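Local coordinates for protein cellulose hydrolase (Bacillus licheniformis, PDB 4YZT) that hydrolyses beta-1,4-glucosidic linkages in cellulose as a three-module family 5 endoglucanase whose glycan pocket here holds cellotetraose, at residues V100-W103 / A104-R107; T91-M94 / N95-E99; F60-I63 / R64-G67; D26-E29 / N30-G34. All coordinates share one frame; numbering follows the deposited sequence.

Contact 1 (V100-W103 / A104-R107); sequences VTDW and ALER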
loop_
_atom_site.group_PDB
_atom_site.type_symbol
_atom_site.label_atom_id
_atom_site.label_comp_id
_atom_site.label_asym_id
_atom_site.label_seq_id
_atom_site.Cartn_x
_atom_site.Cartn_y
_atom_site.Cartn_z
ATOM N N VAL A 100 20.732 10.071 -5.340
ATOM C CA VAL A 100 19.468 9.390 -5.585
ATOM C C VAL A 100 18.428 10.384 -6.101
ATOM O O VAL A 100 17.687 10.077 -7.022
ATOM C CB VAL A 100 18.949 8.666 -4.312
ATOM C CG1 VAL A 100 17.530 8.165 -4.501
ATOM C CG2 VAL A 100 19.871 7.515 -3.952
ATOM N N THR A 101 18.400 11.588 -5.539
ATOM C CA THR A 101 17.434 12.583 -5.994
ATOM C C THR A 101 17.706 12.942 -7.461
ATOM O O THR A 101 16.769 13.067 -8.253
ATOM C CB THR A 101 17.458 13.863 -5.124
ATOM O OG1 THR A 101 17.161 13.523 -3.766
ATOM C CG2 THR A 101 16.395 14.837 -5.593
ATOM N N ASP A 102 18.978 13.092 -7.821
ATOM C CA ASP A 102 19.347 13.438 -9.202
ATOM C C ASP A 102 18.941 12.341 -10.188
ATOM O O ASP A 102 18.434 12.632 -11.272
ATOM C CB ASP A 102 20.852 13.701 -9.316
ATOM C CG ASP A 102 21.235 15.119 -8.912
ATOM O OD1 ASP A 102 20.339 15.986 -8.812
ATOM O OD2 ASP A 102 22.440 15.369 -8.702
ATOM N N TRP A 103 19.155 11.084 -9.807
ATOM C CA TRP A 103 18.723 9.959 -10.636
ATOM C C TRP A 103 17.246 10.055 -11.010
ATOM O O TRP A 103 16.868 9.825 -12.171
ATOM C CB TRP A 103 19.001 8.627 -9.918
ATOM C CG TRP A 103 20.439 8.206 -9.963
ATOM C CD1 TRP A 103 21.417 8.674 -10.805
ATOM C CD2 TRP A 103 21.069 7.226 -9.124
ATOM N NE1 TRP A 103 22.613 8.035 -10.547
ATOM C CE2 TRP A 103 22.427 7.152 -9.511
ATOM C CE3 TRP A 103 20.617 6.412 -8.086
ATOM C CZ2 TRP A 103 23.331 6.289 -8.890
ATOM C CZ3 TRP A 103 21.510 5.561 -7.475
ATOM C CH2 TRP A 103 22.852 5.503 -7.876
ATOM N N ALA A 104 16.410 10.404 -10.032
ATOM C CA ALA A 104 14.983 10.519 -10.283
ATOM C C ALA A 104 14.724 11.729 -11.178
ATOM O O ALA A 104 13.974 11.648 -12.156
ATOM C CB ALA A 104 14.213 10.640 -8.965
ATOM N N LEU A 105 15.349 12.857 -10.847
ATOM C CA LEU A 105 15.092 14.073 -11.615
ATOM C C LEU A 105 15.540 13.931 -13.064
ATOM O O LEU A 105 14.905 14.466 -13.982
ATOM C CB LEU A 105 15.796 15.274 -10.983
ATOM C CG LEU A 105 15.183 15.801 -9.691
ATOM C CD1 LEU A 105 16.139 16.816 -9.065
ATOM C CD2 LEU A 105 13.836 16.444 -9.983
ATOM N N GLU A 106 16.633 13.219 -13.293
ATOM C CA GLU A 106 17.146 13.077 -14.647
ATOM C C GLU A 106 16.246 12.182 -15.499
ATOM O O GLU A 106 16.375 12.140 -16.721
ATOM C CB GLU A 106 18.579 12.547 -14.612
ATOM C CG GLU A 106 19.543 13.574 -14.045
ATOM C CD GLU A 106 20.904 13.010 -13.716
ATOM O OE1 GLU A 106 21.140 11.811 -13.982
ATOM O OE2 GLU A 106 21.741 13.780 -13.199
ATOM N N ARG A 107 15.326 11.473 -14.854
ATOM C CA ARG A 107 14.335 10.665 -15.567
ATOM C C ARG A 107 13.033 11.441 -15.752
ATOM O O ARG A 107 11.998 10.870 -16.099
ATOM C CB ARG A 107 14.096 9.343 -14.832
ATOM C CG ARG A 107 15.129 8.324 -15.252
ATOM C CD ARG A 107 15.733 7.559 -14.120
ATOM N NE ARG A 107 16.805 6.707 -14.628
ATOM C CZ ARG A 107 18.098 6.915 -14.406
ATOM N NH1 ARG A 107 18.494 7.943 -13.653
ATOM N NH2 ARG A 107 18.993 6.085 -14.925
#

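Contact 2 (T91-M94 / N95-E99); sequences TDWM and NRVEE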
loop_
_atom_site.group_PDB
_atom_site.type_symbol
_atom_site.label_atom_id
_atom_site.label_comp_id
_atom_site.label_asym_id
_atom_site.label_seq_id
_atom_site.Cartn_x
_atom_site.Cartn_y
_atom_site.Cartn_z
ATOM N N THR A 91 28.430 14.547 5.386
ATOM C CA THR A 91 28.666 14.895 3.990
ATOM C C THR A 91 28.389 13.733 3.039
ATOM O O THR A 91 27.808 13.926 1.959
ATOM C CB THR A 91 30.116 15.379 3.778
ATOM O OG1 THR A 91 30.358 16.526 4.600
ATOM C CG2 THR A 91 30.347 15.762 2.327
ATOM N N ASP A 92 28.801 12.528 3.423
ATOM C CA ASP A 92 28.571 11.375 2.560
ATOM C C ASP A 92 27.082 11.073 2.429
ATOM O O ASP A 92 26.628 10.648 1.368
ATOM C CB ASP A 92 29.309 10.148 3.088
ATOM C CG ASP A 92 30.812 10.256 2.922
ATOM O OD1 ASP A 92 31.276 10.794 1.886
ATOM O OD2 ASP A 92 31.536 9.799 3.836
ATOM N N TRP A 93 26.322 11.300 3.498
ATOM C CA TRP A 93 24.883 11.070 3.445
ATOM C C TRP A 93 24.224 12.100 2.539
ATOM O O TRP A 93 23.409 11.747 1.688
ATOM C CB TRP A 93 24.250 11.122 4.843
ATOM C CG TRP A 93 22.762 10.886 4.826
ATOM C CD1 TRP A 93 21.776 11.801 5.080
ATOM C CD2 TRP A 93 22.100 9.651 4.538
ATOM N NE1 TRP A 93 20.539 11.206 4.969
ATOM C CE2 TRP A 93 20.710 9.888 4.629
ATOM C CE3 TRP A 93 22.551 8.370 4.192
ATOM C CZ2 TRP A 93 19.758 8.878 4.396
ATOM C CZ3 TRP A 93 21.608 7.365 3.971
ATOM C CH2 TRP A 93 20.228 7.630 4.071
ATOM N N MET A 94 24.573 13.373 2.716
ATOM C CA MET A 94 23.998 14.397 1.858
ATOM C C MET A 94 24.359 14.131 0.397
ATOM O O MET A 94 23.525 14.296 -0.490
ATOM C CB MET A 94 24.455 15.796 2.262
ATOM C CG MET A 94 23.721 16.893 1.503
ATOM S SD MET A 94 21.981 17.080 1.957
ATOM C CE MET A 94 22.174 18.182 3.360
ATOM N N ASN A 95 25.590 13.697 0.148
ATOM C CA ASN A 95 25.979 13.351 -1.215
ATOM C C ASN A 95 25.129 12.215 -1.767
ATOM O O ASN A 95 24.763 12.228 -2.947
ATOM C CB ASN A 95 27.455 12.959 -1.304
ATOM C CG ASN A 95 28.388 14.139 -1.134
ATOM O OD1 ASN A 95 27.966 15.294 -1.195
ATOM N ND2 ASN A 95 29.670 13.852 -0.925
ATOM N N ARG A 96 24.824 11.233 -0.922
ATOM C CA ARG A 96 24.051 10.081 -1.363
ATOM C C ARG A 96 22.602 10.486 -1.645
ATOM O O ARG A 96 22.029 10.068 -2.651
ATOM C CB ARG A 96 24.115 8.948 -0.322
ATOM C CG ARG A 96 23.150 7.792 -0.575
ATOM C CD ARG A 96 23.455 7.012 -1.876
ATOM N NE ARG A 96 22.531 5.883 -2.060
ATOM C CZ ARG A 96 22.459 5.135 -3.161
ATOM N NH1 ARG A 96 23.237 5.393 -4.203
ATOM N NH2 ARG A 96 21.586 4.139 -3.237
ATOM N N VAL A 97 22.012 11.306 -0.774
ATOM C CA VAL A 97 20.641 11.753 -0.998
ATOM C C VAL A 97 20.570 12.549 -2.304
ATOM O O VAL A 97 19.626 12.384 -3.082
ATOM C CB VAL A 97 20.100 12.612 0.173
ATOM C CG1 VAL A 97 18.712 13.156 -0.162
ATOM C CG2 VAL A 97 20.037 11.788 1.469
ATOM N N GLU A 98 21.581 13.380 -2.568
ATOM C CA GLU A 98 21.608 14.143 -3.824
ATOM C C GLU A 98 21.746 13.212 -5.029
ATOM O O GLU A 98 21.081 13.402 -6.047
ATOM C CB GLU A 98 22.742 15.178 -3.849
ATOM C CG GLU A 98 22.713 15.990 -5.142
ATOM C CD GLU A 98 23.750 17.096 -5.241
ATOM O OE1 GLU A 98 24.634 17.209 -4.361
ATOM O OE2 GLU A 98 23.684 17.836 -6.250
ATOM N N GLU A 99 22.611 12.208 -4.912
ATOM C CA GLU A 99 22.780 11.219 -5.991
ATOM C C GLU A 99 21.453 10.552 -6.353
ATOM O O GLU A 99 21.079 10.487 -7.530
ATOM C CB GLU A 99 23.812 10.157 -5.586
ATOM C CG GLU A 99 23.916 8.987 -6.564
ATOM C CD GLU A 99 25.083 8.073 -6.253
ATOM O OE1 GLU A 99 25.056 7.387 -5.208
ATOM O OE2 GLU A 99 26.039 8.057 -7.049
HETATM O O HOH W 1 30.409 11.004 -0.739
#

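Contact 3 (F60-I63 / R64-G67); sequences FDDI and RDAG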
loop_
_atom_site.group_PDB
_atom_site.type_symbol
_atom_site.label_atom_id
_atom_site.label_comp_id
_atom_site.label_asym_id
_atom_site.label_seq_id
_atom_site.Cartn_x
_atom_site.Cartn_y
_atom_site.Cartn_z
ATOM N N PHE A 60 15.002 3.314 -10.969
ATOM C CA PHE A 60 14.262 4.480 -11.447
ATOM C C PHE A 60 13.874 4.343 -12.919
ATOM O O PHE A 60 12.820 4.829 -13.338
ATOM C CB PHE A 60 15.060 5.760 -11.191
ATOM C CG PHE A 60 15.127 6.119 -9.732
ATOM C CD1 PHE A 60 14.028 6.672 -9.104
ATOM C CD2 PHE A 60 16.266 5.837 -8.974
ATOM C CE1 PHE A 60 14.043 6.971 -7.740
ATOM C CE2 PHE A 60 16.297 6.144 -7.604
ATOM C CZ PHE A 60 15.186 6.715 -6.993
ATOM N N ASP A 61 14.708 3.659 -13.690
ATOM C CA ASP A 61 14.353 3.343 -15.066
ATOM C C ASP A 61 13.152 2.397 -15.098
ATOM O O ASP A 61 12.301 2.504 -15.978
ATOM C CB ASP A 61 15.541 2.733 -15.794
ATOM C CG ASP A 61 16.633 3.745 -16.058
ATOM O OD1 ASP A 61 16.336 4.872 -16.533
ATOM O OD2 ASP A 61 17.789 3.411 -15.773
ATOM N N ASP A 62 13.094 1.480 -14.133
ATOM C CA ASP A 62 12.013 0.509 -14.051
ATOM C C ASP A 62 10.703 1.210 -13.700
ATOM O O ASP A 62 9.639 0.870 -14.220
ATOM C CB ASP A 62 12.331 -0.582 -13.010
ATOM C CG ASP A 62 13.440 -1.542 -13.465
ATOM O OD1 ASP A 62 13.702 -1.632 -14.676
ATOM O OD2 ASP A 62 14.051 -2.215 -12.598
ATOM N N ILE A 63 10.779 2.206 -12.823
ATOM C CA ILE A 63 9.574 2.925 -12.422
ATOM C C ILE A 63 9.110 3.815 -13.572
ATOM O O ILE A 63 7.910 4.003 -13.795
ATOM C CB ILE A 63 9.821 3.752 -11.164
ATOM C CG1 ILE A 63 10.220 2.810 -10.022
ATOM C CG2 ILE A 63 8.563 4.511 -10.769
ATOM C CD1 ILE A 63 9.141 1.766 -9.681
ATOM N N ARG A 64 10.066 4.349 -14.314
ATOM C CA ARG A 64 9.727 5.092 -15.521
ATOM C C ARG A 64 9.032 4.184 -16.540
ATOM O O ARG A 64 8.015 4.563 -17.136
ATOM C CB ARG A 64 10.986 5.717 -16.123
ATOM C CG ARG A 64 10.745 6.684 -17.259
ATOM C CD ARG A 64 12.074 6.923 -17.947
ATOM N NE ARG A 64 12.285 8.313 -18.292
ATOM C CZ ARG A 64 13.465 8.836 -18.604
ATOM N NH1 ARG A 64 14.569 8.079 -18.625
ATOM N NH2 ARG A 64 13.538 10.124 -18.904
ATOM N N ASP A 65 9.575 2.983 -16.735
ATOM C CA ASP A 65 8.999 2.044 -17.699
ATOM C C ASP A 65 7.528 1.764 -17.391
ATOM O O ASP A 65 6.722 1.575 -18.302
ATOM C CB ASP A 65 9.760 0.719 -17.705
ATOM C CG ASP A 65 11.116 0.825 -18.350
ATOM O OD1 ASP A 65 11.422 1.888 -18.941
ATOM O OD2 ASP A 65 11.865 -0.174 -18.291
ATOM N N ALA A 66 7.202 1.743 -16.102
ATOM C CA ALA A 66 5.852 1.453 -15.625
ATOM C C ALA A 66 4.853 2.565 -15.969
ATOM O O ALA A 66 3.665 2.302 -16.176
ATOM C CB ALA A 66 5.875 1.227 -14.129
ATOM N N GLY A 67 5.338 3.803 -16.018
ATOM C CA GLY A 67 4.498 4.931 -16.380
ATOM C C GLY A 67 4.141 5.867 -15.238
ATOM O O GLY A 67 3.231 6.681 -15.376
HETATM O O HOH W 2 11.835 -2.364 -16.624
#

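Contact 4 (D26-E29 / N30-G34); sequences DLLE and NMSPG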
loop_
_atom_site.group_PDB
_atom_site.type_symbol
_atom_site.label_atom_id
_atom_site.label_comp_id
_atom_site.label_asym_id
_atom_site.label_seq_id
_atom_site.Cartn_x
_atom_site.Cartn_y
_atom_site.Cartn_z
ATOM N N ASP A 26 -3.094 21.520 -12.804
ATOM C CA ASP A 26 -1.738 21.463 -13.325
ATOM C C ASP A 26 -0.903 20.411 -12.580
ATOM O O ASP A 26 -0.172 19.640 -13.200
ATOM C CB ASP A 26 -1.072 22.838 -13.221
ATOM C CG ASP A 26 -1.650 23.853 -14.209
ATOM O OD1 ASP A 26 -2.193 23.445 -15.268
ATOM O OD2 ASP A 26 -1.551 25.069 -13.921
ATOM N N LEU A 27 -1.010 20.382 -11.251
ATOM C CA LEU A 27 -0.234 19.428 -10.463
ATOM C C LEU A 27 -0.673 17.994 -10.757
ATOM O O LEU A 27 0.162 17.098 -10.849
ATOM C CB LEU A 27 -0.346 19.703 -8.951
ATOM C CG LEU A 27 0.780 19.047 -8.155
ATOM C CD1 LEU A 27 2.056 19.846 -8.339
ATOM C CD2 LEU A 27 0.443 18.860 -6.655
ATOM N N LEU A 28 -1.984 17.786 -10.893
ATOM C CA LEU A 28 -2.521 16.468 -11.213
ATOM C C LEU A 28 -1.971 16.017 -12.562
ATOM O O LEU A 28 -1.457 14.906 -12.685
ATOM C CB LEU A 28 -4.059 16.480 -11.242
ATOM C CG LEU A 28 -4.725 15.122 -11.483
ATOM C CD1 LEU A 28 -4.667 14.250 -10.223
ATOM C CD2 LEU A 28 -6.165 15.255 -11.985
ATOM N N GLU A 29 -2.052 16.892 -13.562
ATOM C CA GLU A 29 -1.581 16.570 -14.914
ATOM C C GLU A 29 -0.092 16.214 -14.923
ATOM O O GLU A 29 0.339 15.296 -15.630
ATOM C CB GLU A 29 -1.849 17.743 -15.867
ATOM C CG GLU A 29 -1.189 17.592 -17.238
ATOM C CD GLU A 29 -1.754 16.453 -18.063
ATOM O OE1 GLU A 29 -2.881 15.988 -17.773
ATOM O OE2 GLU A 29 -1.062 16.014 -19.010
ATOM N N ASN A 30 0.694 16.920 -14.117
ATOM C CA ASN A 30 2.134 16.701 -14.114
ATOM C C ASN A 30 2.612 15.539 -13.244
ATOM O O ASN A 30 3.634 14.927 -13.573
ATOM C CB ASN A 30 2.865 17.966 -13.665
ATOM C CG ASN A 30 2.768 19.087 -14.678
ATOM O OD1 ASN A 30 2.541 18.855 -15.870
ATOM N ND2 ASN A 30 2.953 20.317 -14.207
ATOM N N MET A 31 1.897 15.233 -12.152
ATOM C CA MET A 31 2.406 14.267 -11.155
ATOM C C MET A 31 1.661 12.912 -11.040
ATOM O O MET A 31 2.233 11.925 -10.570
ATOM C CB MET A 31 2.431 14.915 -9.760
ATOM C CG MET A 31 3.374 16.141 -9.622
ATOM S SD MET A 31 3.582 16.646 -7.884
ATOM C CE MET A 31 4.424 15.232 -7.168
ATOM N N SER A 32 0.400 12.845 -11.445
ATOM C CA SER A 32 -0.376 11.617 -11.212
ATOM C C SER A 32 -0.121 10.586 -12.307
ATOM O O SER A 32 -0.163 10.941 -13.484
ATOM C CB SER A 32 -1.876 11.943 -11.139
ATOM O OG SER A 32 -2.648 10.772 -10.947
ATOM N N PRO A 33 0.135 9.314 -11.941
ATOM C CA PRO A 33 0.277 8.716 -10.604
ATOM C C PRO A 33 1.701 8.724 -10.060
ATOM O O PRO A 33 2.665 8.717 -10.823
ATOM C CB PRO A 33 -0.175 7.273 -10.830
ATOM C CG PRO A 33 0.314 6.960 -12.202
ATOM C CD PRO A 33 0.227 8.282 -12.991
ATOM N N GLY A 34 1.828 8.670 -8.738
ATOM C CA GLY A 34 3.135 8.673 -8.101
ATOM C C GLY A 34 3.456 7.349 -7.421
ATOM O O GLY A 34 2.575 6.500 -7.237
HETATM O O HOH W 3 -1.542 12.967 -14.874
#

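Contact 1 (V100-W103 / A104-R107)
R107 turns back toward W103 through two torsions: chi1 of -85° places CG beside the residue's own backbone N, and a bend at chi2 (135°) folds the rest of the chain along the helix end. NH1 consequently donates to W103 O over 2.9 Å in an almost straight bond (166°), the oxygen lying at the guanidinium edge and in its plane, while the donor approaches tilted from the carbonyl plane. The arginine passes alongside the tryptophan, its guanidinium nearly perpendicular to the indole, with NH1 3.8 Å from W103 CB. The backbone amide R107 N reaches A104 O instead, at 3.0 Å, so the side chain serves a carbonyl that the last helical turn leaves behind. NE and NH2 form salt bridges with D61 and E57, and an alanine here would probably leave W103 O without this donor and take from D61 and E57 the charge that R107 gives them. On another side of the turn, T101 and L105 point the same way, with T101 CG2 4.0 Å from L105 CD1 and L105 CG resting 3.5 Å from T101 O. These methyl-bearing side chains meet strands 110-114 and 155-158, whereas V100, W103 and R107 pack on helix 57-66. The end of helix 91-105 is thus wedged between barrel wall and neighbouring helix, within the beta-alpha-beta unit running from strand 70-73 to strand 110-114.

Contact 2 (T91-M94 / N95-E99)
V97 lays its CG2 methyl over one face of the W93 indole, a CH-pi contact in which that carbon stands 3.8 Å from the centroid of the five-membered ring. The methyl is displaced toward the rim, closest to the nitrogen side, with V97 CG2 3.6 Å from W93 NE1. Elsewhere around the same indole, H80 stacks on it and W77 meets it with the ring planes about perpendicular. The indole gets there because W93 CG is anti to the backbone N (chi1 -180°), which swings the ring off the helix to where the valine one turn later can reach it.

A second flat group, the R96 guanidinium, receives E99 OE1 at its edge: NH1 donates over 2.9 Å in a salt bridge, nearly in the guanidinium plane but from above the plane of the carboxylate. R96 NE pairs with E47 in a second salt bridge, and R96 NH2 bonds to V55 O. On the exposed side, N95 lies alongside T91, its ND2 3.8 Å from T91 CG2. The same ND2 donates over 2.9 Å to a water that in turn donates to D92 OD1 at 2.8 Å, while N95 OD1 accepts from R147.

Chemically, this first part of helix 91-105 is divided. One flank is an aromatic and aliphatic cluster; elsewhere lie polar groups, among them R96, which is held by the carboxylates of E99 and E47 and by V55 O, an environment likely to favour its positive charge and to fix the rotation of its guanidinium.

Contact 3 (F60-I63 / R64-G67)
D62 and D65, three residues apart on helix 57-66, are bridged by one water. Each carboxylate takes a hydrogen from it: the water oxygen is 2.8 Å from D62 OD1 and the same distance from D65 OD2, while these two carboxylate oxygens remain 4.3 Å apart. D65 keeps its CG beside its own backbone N (chi1 -72°), which tucks the group against the preceding turn, where D65 CG sits 3.1 Å from D61 O; the amide D65 N already bonds to that carbonyl.

R64 leaves the helix differently. With CG anti to the backbone N (chi1 -171°) its chain runs outward and bends at chi3, bringing NH1 obliquely to within 4.2 Å of D61 OD1, too far for a salt bridge. D61 is instead paired with R107, whereas D62 has a salt bridge to R316. F60 and I63 belong to the buried side, F60 against helix 91-105 and I63 against W318, which A66 also meets.

G67, at positive phi (108°), ends the helix in a Schellman motif, G67 N bonding weakly back to R64 O at 3.0 Å and to I63 O at 3.4 Å; that phi would press any beta-carbon against the carbonyl O before it, so glycine suits this turn.

Three aspartates within five residues would probably repel one another, and the chemistry answers this in two ways: arginines from other parts of the chain offset D61 and D62, and a donating water separates D62 from D65 while satisfying an oxygen on each.

Contact 4 (D26-E29 / N30-G34)
L27 and M31 form the tight half of this helix end: the leucine crosses the methionine at a slant, its CD1 3.6 Å from M31 SD, with L27 CG almost as near. The bend at chi3 (65°) carries the methyl away from L27, leaving the sulfur to touch it. L28 CD1 likewise rests 3.7 Å from S32 CB, and S32 N closes the last turn on L28 O at 3.0 Å, while S32 OG bonds to G331 O.

The more open half holds E29 and N30, their carboxylate and amide planes steeply inclined. The asparagine amide is folded over the previous turn, N30 CG standing 3.3 Å from D26 O, and N30 also touches Y110; removing the amide over D26 O, an alanine here would probably open a gap beside the tyrosine, though the backbone bond from N30 N to that oxygen would stay. A water lies within hydrogen-bonding distance of L28 O and S32 O.

After S32 a cis peptide leads into P33 and then strand 34-36. L27 and M31 face strands 267-272 and 299-303, and M31 with N30 also meets strand 110-114; helix 24-31 therefore lies across the barrel end where these strands begin.

How the contacts relate
Along the chain the order is contact 4, contact 3, contact 2, contact 1, all of them within the eight-stranded TIM barrel domain. Contacts 2 and 1 are successive parts of helix 91-105, their centres about 13 Å apart, and touch where W103 packs on R96. Contact 3, on the adjacent helix 57-66, has its centre about 12 Å from that of contact 1 and is tied to it by the R107–D61 salt bridge. Contact 4 touches contact 3 only lightly, through P33 and G67, with about 16 Å between their centres. Together they trace a worked case of barrel construction: a helix across one end, then two neighbouring helices outside the wall, joined by R107 salt bridges and F60–V100 packing.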